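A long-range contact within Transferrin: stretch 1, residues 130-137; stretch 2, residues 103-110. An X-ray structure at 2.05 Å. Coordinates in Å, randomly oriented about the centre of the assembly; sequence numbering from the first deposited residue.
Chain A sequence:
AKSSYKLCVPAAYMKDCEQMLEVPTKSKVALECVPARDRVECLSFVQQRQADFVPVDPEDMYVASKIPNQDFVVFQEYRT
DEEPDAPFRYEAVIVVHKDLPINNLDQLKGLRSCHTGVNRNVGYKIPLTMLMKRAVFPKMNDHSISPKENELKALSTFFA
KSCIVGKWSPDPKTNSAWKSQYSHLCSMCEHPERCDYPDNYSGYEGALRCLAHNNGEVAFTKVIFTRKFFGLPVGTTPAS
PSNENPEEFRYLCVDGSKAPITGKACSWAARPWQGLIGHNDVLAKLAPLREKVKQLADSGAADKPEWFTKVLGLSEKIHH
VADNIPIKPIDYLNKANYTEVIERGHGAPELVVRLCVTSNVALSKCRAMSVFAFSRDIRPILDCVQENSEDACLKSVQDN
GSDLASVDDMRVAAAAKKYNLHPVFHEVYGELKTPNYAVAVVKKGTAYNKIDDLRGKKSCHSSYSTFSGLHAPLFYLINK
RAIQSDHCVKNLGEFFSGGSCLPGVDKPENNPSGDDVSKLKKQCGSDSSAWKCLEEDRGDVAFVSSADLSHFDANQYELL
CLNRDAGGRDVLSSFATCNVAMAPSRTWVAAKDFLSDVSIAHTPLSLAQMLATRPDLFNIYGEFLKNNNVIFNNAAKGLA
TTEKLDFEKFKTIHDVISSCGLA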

# COMPACT_ATOMS: atom_id res chain seq x y z
N MET A 130 19.14 16.01 0.06
CA MET A 130 20.21 17.02 0.04
C MET A 130 21.53 16.45 0.54
O MET A 130 22.58 16.67 -0.08
CB MET A 130 19.81 18.23 0.90
CG MET A 130 18.53 18.95 0.40
SD MET A 130 18.62 19.13 -1.41
CE MET A 130 16.95 19.62 -1.82
N LEU A 131 21.51 15.75 1.67
CA LEU A 131 22.74 15.21 2.24
C LEU A 131 23.42 14.23 1.29
O LEU A 131 24.66 14.21 1.19
CB LEU A 131 22.45 14.51 3.56
CG LEU A 131 21.89 15.40 4.67
CD1 LEU A 131 21.67 14.55 5.88
CD2 LEU A 131 22.82 16.55 4.99
N MET A 132 22.63 13.40 0.61
CA MET A 132 23.21 12.39 -0.27
C MET A 132 24.04 13.01 -1.38
O MET A 132 24.80 12.30 -2.04
CB MET A 132 22.11 11.53 -0.89
CG MET A 132 21.25 12.24 -1.93
SD MET A 132 20.13 11.09 -2.72
CE MET A 132 21.34 10.22 -3.71
N LYS A 133 23.87 14.30 -1.64
CA LYS A 133 24.74 14.99 -2.57
C LYS A 133 26.12 15.28 -1.98
O LYS A 133 26.92 15.94 -2.64
CB LYS A 133 24.12 16.32 -2.99
CG LYS A 133 22.71 16.25 -3.52
CD LYS A 133 22.34 17.59 -4.06
CE LYS A 133 20.89 17.63 -4.43
NZ LYS A 133 20.35 18.96 -4.11
N ARG A 134 26.39 14.86 -0.76
CA ARG A 134 27.61 15.25 -0.06
C ARG A 134 28.48 14.02 0.10
O ARG A 134 28.02 12.98 0.57
CB ARG A 134 27.29 15.88 1.29
CG ARG A 134 26.25 16.95 1.21
CD ARG A 134 26.19 17.72 2.48
NE ARG A 134 27.23 18.74 2.51
CZ ARG A 134 27.08 19.97 2.02
NH1 ARG A 134 25.94 20.31 1.44
NH2 ARG A 134 28.08 20.85 2.10
N ALA A 135 29.75 14.16 -0.29
CA ALA A 135 30.65 13.02 -0.25
C ALA A 135 30.74 12.40 1.14
O ALA A 135 30.95 11.19 1.28
CB ALA A 135 32.04 13.45 -0.72
N VAL A 136 30.58 13.21 2.19
CA VAL A 136 30.72 12.70 3.54
C VAL A 136 29.58 11.74 3.88
O VAL A 136 29.73 10.85 4.74
CB VAL A 136 30.83 13.90 4.50
CG1 VAL A 136 29.56 14.68 4.50
CG2 VAL A 136 31.19 13.47 5.90
N PHE A 137 28.45 11.85 3.19
CA PHE A 137 27.27 11.04 3.49
C PHE A 137 27.45 9.62 2.96
O PHE A 137 27.85 9.44 1.82
CB PHE A 137 26.01 11.66 2.87
CG PHE A 137 24.74 11.15 3.47
CD1 PHE A 137 24.32 11.60 4.73
CD2 PHE A 137 23.99 10.19 2.81
CE1 PHE A 137 23.17 11.10 5.31
CE2 PHE A 137 22.84 9.69 3.38
CZ PHE A 137 22.43 10.15 4.64
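Stretch 2 (103-110) NNLDQLKG

Stretch 1 leaves a helix and folds through two consecutive type I turns, Leu131 to Arg134 and Arg134 to Phe137, which share Arg134. The first is closed by Arg134 N to Leu131 O at 2.7 Å, the second by Phe137 N to Arg134 O at 2.9 Å. After Asn103, stretch 2 is extended at Asn104 (phi/psi -165/142), then winds into a 3-10 segment from Leu105 to Leu108. Its i to i+3 hydrogen bonds run from Gln107 N to Asn104 O at 2.9 Å and from Leu108 N to Leu105 O at 3.1 Å; Lys109 N to Asp106 O, at 3.3 Å, carries the pattern one residue further before the chain opens out again at Lys109. Stretch 2 runs across stretch 1 rather than alongside it. The backbones approach most nearly at Val136 and Asp106, whose CA atoms lie 6.2 Å apart, while the CA atoms of Leu131 and Leu105 are 8.0 Å apart. No backbone-to-backbone hydrogen bond joins the stretches, so side chains make the contact, burying 366 Å² in all.

Arg134 is the centre of it. Its CB points toward stretch 2, and the guanidinium meets three successive residues there. Asp106 OD1 sits at the guanidinium edge, near its plane, and accepts from Arg134 NE at 2.6 Å with a nearly straight N-H...O angle of 175°, a short salt bridge in which charge and direction agree. Over one face of the group lies Leu105 CB, 3.7 Å from Arg134 CZ, so the flat cation packs on aliphatic carbon while its edge binds one carboxylate oxygen. Asn104 OD1 approaches obliquely and takes only a weak hydrogen bond from Arg134 NH2, 3.3 Å long and bent to 132°. The same Asn104 OD1 accepts a better one from Asp106 N at 2.8 Å, which ties the Asn104 side chain to the first turn of the 3-10 segment.

Val136 also directs its CB toward stretch 2 and packs on Asp106 and Lys109: Val136 CG1 lies 3.5 Å from Asp106 OD1, the oxygen already held by Arg134, and Val136 CG2 is 3.6 Å from Lys109 CD, against the aliphatic part of that exposed lysine. Deeper in the protein, Leu131 CD2 meets Leu108 CD1 at 4.1 Å, a looser apolar contact between two buried leucines. Met132 and Lys133, in the middle of the first turn, stay out of reach of stretch 2, and Phe137 turns its CB away.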

# COMPACT_ATOMS: atom_id res chain seq x y z
N ASN A 103 30.05 25.01 10.60
CA ASN A 103 30.15 26.02 9.56
C ASN A 103 29.99 25.41 8.17
O ASN A 103 30.27 26.08 7.17
CB ASN A 103 31.48 26.78 9.67
CG ASN A 103 31.70 27.39 11.05
OD1 ASN A 103 32.41 26.82 11.89
ND2 ASN A 103 31.09 28.55 11.30
N ASN A 104 29.49 24.17 8.08
CA ASN A 104 29.36 23.44 6.82
C ASN A 104 28.42 22.26 7.06
O ASN A 104 28.48 21.63 8.12
CB ASN A 104 30.73 22.95 6.33
CG ASN A 104 30.69 22.39 4.91
OD1 ASN A 104 30.08 21.35 4.65
ND2 ASN A 104 31.39 23.06 3.99
N LEU A 105 27.57 21.94 6.08
CA LEU A 105 26.63 20.84 6.32
C LEU A 105 27.32 19.49 6.39
O LEU A 105 26.70 18.53 6.86
CB LEU A 105 25.52 20.78 5.27
CG LEU A 105 24.68 22.03 5.05
CD1 LEU A 105 23.61 21.69 4.05
CD2 LEU A 105 24.07 22.53 6.34
N ASP A 106 28.57 19.38 5.94
CA ASP A 106 29.32 18.15 6.17
C ASP A 106 29.43 17.84 7.65
O ASP A 106 29.54 16.68 8.05
CB ASP A 106 30.71 18.26 5.55
CG ASP A 106 30.68 18.18 4.05
OD1 ASP A 106 29.58 18.06 3.49
OD2 ASP A 106 31.77 18.24 3.43
N GLN A 107 29.40 18.86 8.48
CA GLN A 107 29.56 18.71 9.92
C GLN A 107 28.28 18.29 10.61
O GLN A 107 28.26 18.21 11.84
CB GLN A 107 30.08 20.03 10.49
CG GLN A 107 31.54 20.28 10.04
CD GLN A 107 31.91 21.73 10.04
OE1 GLN A 107 31.38 22.51 10.83
NE2 GLN A 107 32.81 22.11 9.15
N LEU A 108 27.23 17.99 9.85
CA LEU A 108 26.09 17.32 10.46
C LEU A 108 26.44 15.89 10.82
O LEU A 108 25.74 15.27 11.63
CB LEU A 108 24.87 17.36 9.53
CG LEU A 108 24.22 18.75 9.41
CD1 LEU A 108 23.06 18.73 8.43
CD2 LEU A 108 23.76 19.30 10.78
N LYS A 109 27.55 15.39 10.28
CA LYS A 109 27.98 14.03 10.54
C LYS A 109 28.30 13.86 12.01
O LYS A 109 28.92 14.73 12.62
CB LYS A 109 29.23 13.67 9.72
CG LYS A 109 29.78 12.25 10.00
CD LYS A 109 31.08 11.99 9.22
CE LYS A 109 31.15 10.58 8.56
NZ LYS A 109 31.04 9.44 9.53
N GLY A 110 27.90 12.73 12.57
CA GLY A 110 28.17 12.45 13.94
C GLY A 110 27.25 13.13 14.93
O GLY A 110 27.39 12.90 16.13